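Local coordinates for protein nitric oxide dioxygenase (Rhodothermus marinus DSM 4252, PDB 6WK3) that binds heme in a globin fold and is probably a nitric oxide dioxygenase, here in a form engineered as a carbene transferase, at residues V98-C101 with L102-A105; I28-T31 with M32-L36. The protein carries 1 engineered substitution. All coordinates share one frame; numbering follows the deposited sequence.

Followed from the N terminus, the chain first meets interaction 2, inside helix 18-39, and then, after helices 50-66 and 75-88, interaction 1, inside helix 94-110. Each joins adjoining turns of a single helix, so neither closes a long loop; they stand in series and neither nest nor cross. In space, however, the two are neighbours, with centres about 8 Å apart, because the two globin helices pack against each other: CA of L102 meets CG of M32 at 3.5 Å, and CB of A105 lies 3.5 Å from the backbone O of I28. The small A105 and the unbranched M32 are consistent with this close approach, and V98 carries the packing on to the heme.

Interaction 1: residues V98-C101 with L102-A105; sequences VWEC and LRDA. With HEM (protoporphyrin IX containing Fe), chain E.
R103 lays its aliphatic stem, rather than its charge, over a face of the W99 indole: a CH-pi contact within one globin helix, 94-110, with CB 3.9 Å from the centroid of the six-membered ring. A chi1 of 162° places CG of W99 beside its own carbonyl carbon, and the ring leans forward so that its benzo part reaches the next turn, where CZ2 is 3.6 Å from CG of R103. The guanidinium stands almost perpendicular to the indole, at 87°. L102 joins at the ring edge, its CD2 4.0 Å from CE3 of W99, so that one broad ring serves two successive residues, and Y126 of helix 116-145 meets the same indole. Were W99 replaced by an alanine, the methylenes of R103 and the CD2 methyl of L102 would probably lose the surface they rest on. Beyond its apolar stem, R103 bends to bring NH1 within 2.8 Å of OD1 of D104, a salt bridge whose hydrogen bond is weak. The other oxygen, OD2 of D104, pairs with R39, which also binds E100, while Y40 holds the second carboxylate oxygen of E100; an arginine thus probably offsets two neighbouring acids. On the heme side, compact, branched V98 suits the pocket wall: its CG2 touches the porphyrin methyl CMC at 3.5 Å.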
loop_
_atom_site.group_PDB
_atom_site.type_symbol
_atom_site.label_atom_id
_atom_site.label_comp_id
_atom_site.label_asym_id
_atom_site.label_seq_id
_atom_site.Cartn_x
_atom_site.Cartn_y
_atom_site.Cartn_z
ATOM N N VAL A 98 -15.438 6.202 -10.689
ATOM C CA VAL A 98 -15.788 5.068 -9.844
ATOM C C VAL A 98 -17.178 5.248 -9.250
ATOM O O VAL A 98 -17.898 4.265 -9.034
ATOM C CB VAL A 98 -14.713 4.860 -8.761
ATOM C CG1 VAL A 98 -15.200 3.903 -7.679
ATOM C CG2 VAL A 98 -13.448 4.331 -9.399
ATOM N N TRP A 99 -17.604 6.489 -9.004
ATOM C CA TRP A 99 -18.981 6.685 -8.561
ATOM C C TRP A 99 -19.960 6.298 -9.658
ATOM O O TRP A 99 -20.969 5.632 -9.401
ATOM C CB TRP A 99 -19.243 8.127 -8.130
ATOM C CG TRP A 99 -20.717 8.365 -8.116
ATOM C CD1 TRP A 99 -21.425 9.214 -8.919
ATOM C CD2 TRP A 99 -21.681 7.687 -7.299
ATOM N NE1 TRP A 99 -22.765 9.121 -8.636
ATOM C CE2 TRP A 99 -22.949 8.189 -7.647
ATOM C CE3 TRP A 99 -21.593 6.706 -6.305
ATOM C CZ2 TRP A 99 -24.119 7.745 -7.036
ATOM C CZ3 TRP A 99 -22.754 6.274 -5.696
ATOM C CH2 TRP A 99 -24.001 6.791 -6.064
ATOM N N GLU A 100 -19.687 6.735 -10.891
ATOM C CA GLU A 100 -20.533 6.369 -12.024
ATOM C C GLU A 100 -20.724 4.857 -12.097
ATOM O O GLU A 100 -21.853 4.363 -12.199
ATOM C CB GLU A 100 -19.914 6.903 -13.320
ATOM C CG GLU A 100 -20.686 6.547 -14.575
ATOM C CD GLU A 100 -19.808 6.536 -15.815
ATOM O OE1 GLU A 100 -19.863 5.544 -16.576
ATOM O OE2 GLU A 100 -19.063 7.519 -16.026
ATOM N N CYS A 101 -19.622 4.108 -12.009
ATOM C CA CYS A 101 -19.695 2.651 -12.066
ATOM C C CYS A 101 -20.336 2.059 -10.819
ATOM O O CYS A 101 -21.009 1.023 -10.906
ATOM C CB CYS A 101 -18.297 2.068 -12.276
ATOM S SG CYS A 101 -17.461 2.714 -13.753
ATOM N N LEU A 102 -20.141 2.690 -9.659
ATOM C CA LEU A 102 -20.752 2.194 -8.429
ATOM C C LEU A 102 -22.257 2.440 -8.419
ATOM O O LEU A 102 -23.026 1.601 -7.932
ATOM C CB LEU A 102 -20.089 2.852 -7.219
ATOM C CG LEU A 102 -20.689 2.593 -5.835
ATOM C CD1 LEU A 102 -20.694 1.108 -5.513
ATOM C CD2 LEU A 102 -19.931 3.378 -4.767
ATOM N N ARG A 103 -22.695 3.586 -8.944
ATOM C CA ARG A 103 -24.126 3.853 -9.052
ATOM C C ARG A 103 -24.814 2.783 -9.888
ATOM O O ARG A 103 -25.834 2.217 -9.480
ATOM C CB ARG A 103 -24.363 5.238 -9.656
ATOM C CG ARG A 103 -25.797 5.729 -9.527
ATOM C CD ARG A 103 -26.286 6.421 -10.791
ATOM N NE ARG A 103 -25.353 7.424 -11.297
ATOM C CZ ARG A 103 -24.804 7.386 -12.508
ATOM N NH1 ARG A 103 -25.093 6.389 -13.333
ATOM N NH2 ARG A 103 -23.964 8.339 -12.894
ATOM N N ASP A 104 -24.253 2.481 -11.060
ATOM C CA ASP A 104 -24.869 1.494 -11.939
ATOM C C ASP A 104 -24.709 0.076 -11.399
ATOM O O ASP A 104 -25.547 -0.788 -11.685
ATOM C CB ASP A 104 -24.288 1.621 -13.349
ATOM C CG ASP A 104 -24.594 2.979 -13.986
ATOM O OD1 ASP A 104 -25.606 3.609 -13.602
ATOM O OD2 ASP A 104 -23.823 3.421 -14.863
ATOM N N ALA A 105 -23.657 -0.188 -10.619
ATOM C CA ALA A 105 -23.563 -1.476 -9.940
ATOM C C ALA A 105 -24.698 -1.647 -8.941
ATOM O O ALA A 105 -25.285 -2.730 -8.833
ATOM C CB ALA A 105 -22.211 -1.611 -9.242
HETATM C CHA HEM E . -7.697 -0.028 -3.153
HETATM C CHB HEM E . -11.893 1.691 -1.392
HETATM C CHC HEM E . -11.794 4.999 -4.924
HETATM C CHD HEM E . -8.605 2.239 -7.341
HETATM C C1A HEM E . -8.790 0.180 -2.335
HETATM C C2A HEM E . -9.064 -0.483 -1.079
HETATM C C3A HEM E . -10.218 -0.017 -0.597
HETATM C C4A HEM E . -10.727 0.969 -1.523
HETATM C CMA HEM E . -10.895 -0.450 0.719
HETATM C CAA HEM E . -8.174 -1.547 -0.410
HETATM C CBA HEM E . -7.183 -0.833 0.501
HETATM C CGA HEM E . -6.427 -1.848 1.317
HETATM O O1A HEM E . -5.303 -2.230 0.909
HETATM O O2A HEM E . -6.945 -2.278 2.378
HETATM C C1B HEM E . -12.221 2.787 -2.160
HETATM C C2B HEM E . -13.301 3.724 -1.925
HETATM C C3B HEM E . -13.279 4.635 -2.915
HETATM C C4B HEM E . -12.173 4.307 -3.795
HETATM C CMB HEM E . -14.282 3.615 -0.739
HETATM C CAB HEM E . -14.190 5.866 -3.140
HETATM C CBB HEM E . -14.903 6.444 -2.172
HETATM C C1C HEM E . -10.948 4.536 -5.913
HETATM C C2C HEM E . -10.691 5.177 -7.180
HETATM C C3C HEM E . -9.829 4.422 -7.867
HETATM C C4C HEM E . -9.475 3.273 -7.048
HETATM C CMC HEM E . -11.326 6.498 -7.663
HETATM C CAC HEM E . -9.315 4.787 -9.277
HETATM C CBC HEM E . -8.930 3.839 -10.129
HETATM C C1D HEM E . -7.969 1.453 -6.398
HETATM C C2D HEM E . -6.730 0.710 -6.530
HETATM C C3D HEM E . -6.494 0.082 -5.364
HETATM C C4D HEM E . -7.564 0.410 -4.455
HETATM C CMD HEM E . -5.860 0.660 -7.806
HETATM C CAD HEM E . -5.315 -0.841 -4.982
HETATM C CBD HEM E . -4.052 -0.017 -4.766
HETATM C CGD HEM E . -3.038 -0.794 -3.962
HETATM O O1D HEM E . -3.437 -1.701 -3.181
HETATM O O2D HEM E . -1.823 -0.486 -4.094
HETATM N NA HEM E . -9.828 1.058 -2.571
HETATM N NB HEM E . -11.558 3.178 -3.303
HETATM N NC HEM E . -10.190 3.381 -5.872
HETATM N ND HEM E . -8.438 1.238 -5.121
HETATM FE FE HEM E . -10.071 2.140 -4.274
#

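Interaction 2: residues I28-T31 with M32-L36; sequences ISAT and MYRLL
A chi1 of -67° sets CG of R34 beside its backbone N, turning the side chain back along the helix, and the extended chi2 (178°) and chi3 (-171°) give it the reach to lay one guanidinium face over the CB methyl of A30. The touch is made by NH1, 3.7 Å from CB of A30, while CG of R34 passes 3.4 Å from the backbone O of A30. Alanine suits the place because its short side chain lets the flat group settle close to the backbone. The pair lies near the copper site of E51 and H55, with the side chain of A30 about 6 Å from the ion. One residue on, T31 and L35 run side by side and point the same way: CG2 of T31 approaches CD1 of L35 at 4.2 Å. The T31 hydroxyl OG1 turns back to the carbonyl of A27, leaving the methyl for the leucine. Beneath, the backbone bonds run from i+4 to i, as from N of R34 to O of A30 at 3.0 Å. Buried I28 and flexible, apolar M32 pack on helix 94-110, S29 (OG bonded to O of I54) and Y33 on helix 50-66, and R34 is exposed: the amphipathic pattern of a globin helix.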
loop_
_atom_site.group_PDB
_atom_site.type_symbol
_atom_site.label_atom_id
_atom_site.label_comp_id
_atom_site.label_asym_id
_atom_site.label_seq_id
_atom_site.Cartn_x
_atom_site.Cartn_y
_atom_site.Cartn_z
ATOM N N ILE A 28 -21.850 -6.132 -5.743
ATOM C CA ILE A 28 -21.775 -4.717 -6.094
ATOM C C ILE A 28 -20.339 -4.326 -6.413
ATOM O O ILE A 28 -20.071 -3.641 -7.408
ATOM C CB ILE A 28 -22.361 -3.853 -4.960
ATOM C CG1 ILE A 28 -23.882 -4.025 -4.882
ATOM C CG2 ILE A 28 -21.978 -2.393 -5.155
ATOM C CD1 ILE A 28 -24.508 -3.506 -3.572
ATOM N N SER A 29 -19.391 -4.775 -5.591
ATOM C CA SER A 29 -17.995 -4.408 -5.801
ATOM C C SER A 29 -17.448 -5.025 -7.090
ATOM O O SER A 29 -16.793 -4.339 -7.884
ATOM C CB SER A 29 -17.170 -4.822 -4.575
ATOM O OG SER A 29 -15.801 -5.014 -4.890
ATOM N N ALA A 30 -17.737 -6.309 -7.333
ATOM C CA ALA A 30 -17.247 -6.960 -8.550
ATOM C C ALA A 30 -17.864 -6.341 -9.800
ATOM O O ALA A 30 -17.165 -6.082 -10.789
ATOM C CB ALA A 30 -17.536 -8.461 -8.505
ATOM N N THR A 31 -19.182 -6.119 -9.778
ATOM C CA THR A 31 -19.846 -5.468 -10.903
ATOM C C THR A 31 -19.301 -4.067 -11.122
ATOM O O THR A 31 -19.136 -3.623 -12.263
ATOM C CB THR A 31 -21.351 -5.422 -10.656
ATOM O OG1 THR A 31 -21.859 -6.761 -10.583
ATOM C CG2 THR A 31 -22.063 -4.655 -11.758
ATOM N N MET A 32 -19.011 -3.357 -10.035
ATOM C CA MET A 32 -18.437 -2.024 -10.154
ATOM C C MET A 32 -17.108 -2.065 -10.895
ATOM O O MET A 32 -16.865 -1.258 -11.800
ATOM C CB MET A 32 -18.269 -1.413 -8.764
ATOM C CG MET A 32 -17.990 0.065 -8.781
ATOM S SD MET A 32 -16.585 0.495 -7.752
ATOM C CE MET A 32 -15.244 -0.014 -8.826
ATOM N N TYR A 33 -16.235 -3.010 -10.532
ATOM C CA TYR A 33 -14.917 -3.075 -11.155
ATOM C C TYR A 33 -15.005 -3.469 -12.626
ATOM O O TYR A 33 -14.214 -2.989 -13.447
ATOM C CB TYR A 33 -14.011 -4.051 -10.401
ATOM C CG TYR A 33 -12.699 -4.313 -11.117
ATOM C CD1 TYR A 33 -11.690 -3.356 -11.130
ATOM C CD2 TYR A 33 -12.480 -5.505 -11.803
ATOM C CE1 TYR A 33 -10.496 -3.581 -11.789
ATOM C CE2 TYR A 33 -11.288 -5.736 -12.471
ATOM C CZ TYR A 33 -10.301 -4.771 -12.458
ATOM O OH TYR A 33 -9.112 -4.993 -13.115
ATOM N N ARG A 34 -15.949 -4.348 -12.982
ATOM C CA ARG A 34 -16.087 -4.740 -14.385
ATOM C C ARG A 34 -16.572 -3.578 -15.236
ATOM O O ARG A 34 -16.092 -3.383 -16.358
ATOM C CB ARG A 34 -17.031 -5.934 -14.516
ATOM C CG ARG A 34 -16.451 -7.190 -13.897
ATOM C CD ARG A 34 -17.392 -8.375 -13.965
ATOM N NE ARG A 34 -16.852 -9.473 -13.170
ATOM C CZ ARG A 34 -17.470 -10.039 -12.139
ATOM N NH1 ARG A 34 -18.682 -9.632 -11.774
ATOM N NH2 ARG A 34 -16.876 -11.025 -11.482
ATOM N N LEU A 35 -17.512 -2.789 -14.717
ATOM C CA LEU A 35 -17.941 -1.592 -15.429
ATOM C C LEU A 35 -16.794 -0.601 -15.573
ATOM O O LEU A 35 -16.678 0.080 -16.596
ATOM C CB LEU A 35 -19.123 -0.953 -14.704
ATOM C CG LEU A 35 -20.377 -1.821 -14.607
ATOM C CD1 LEU A 35 -21.486 -1.077 -13.869
ATOM C CD2 LEU A 35 -20.843 -2.246 -15.986
ATOM N N LEU A 36 -15.929 -0.511 -14.560
ATOM C CA LEU A 36 -14.772 0.373 -14.654
ATOM C C LEU A 36 -13.749 -0.168 -15.648
ATOM O O LEU A 36 -13.143 0.600 -16.406
ATOM C CB LEU A 36 -14.148 0.559 -13.268
ATOM C CG LEU A 36 -12.971 1.524 -13.109
ATOM C CD1 LEU A 36 -13.449 2.961 -13.067
ATOM C CD2 LEU A 36 -12.166 1.186 -11.858
#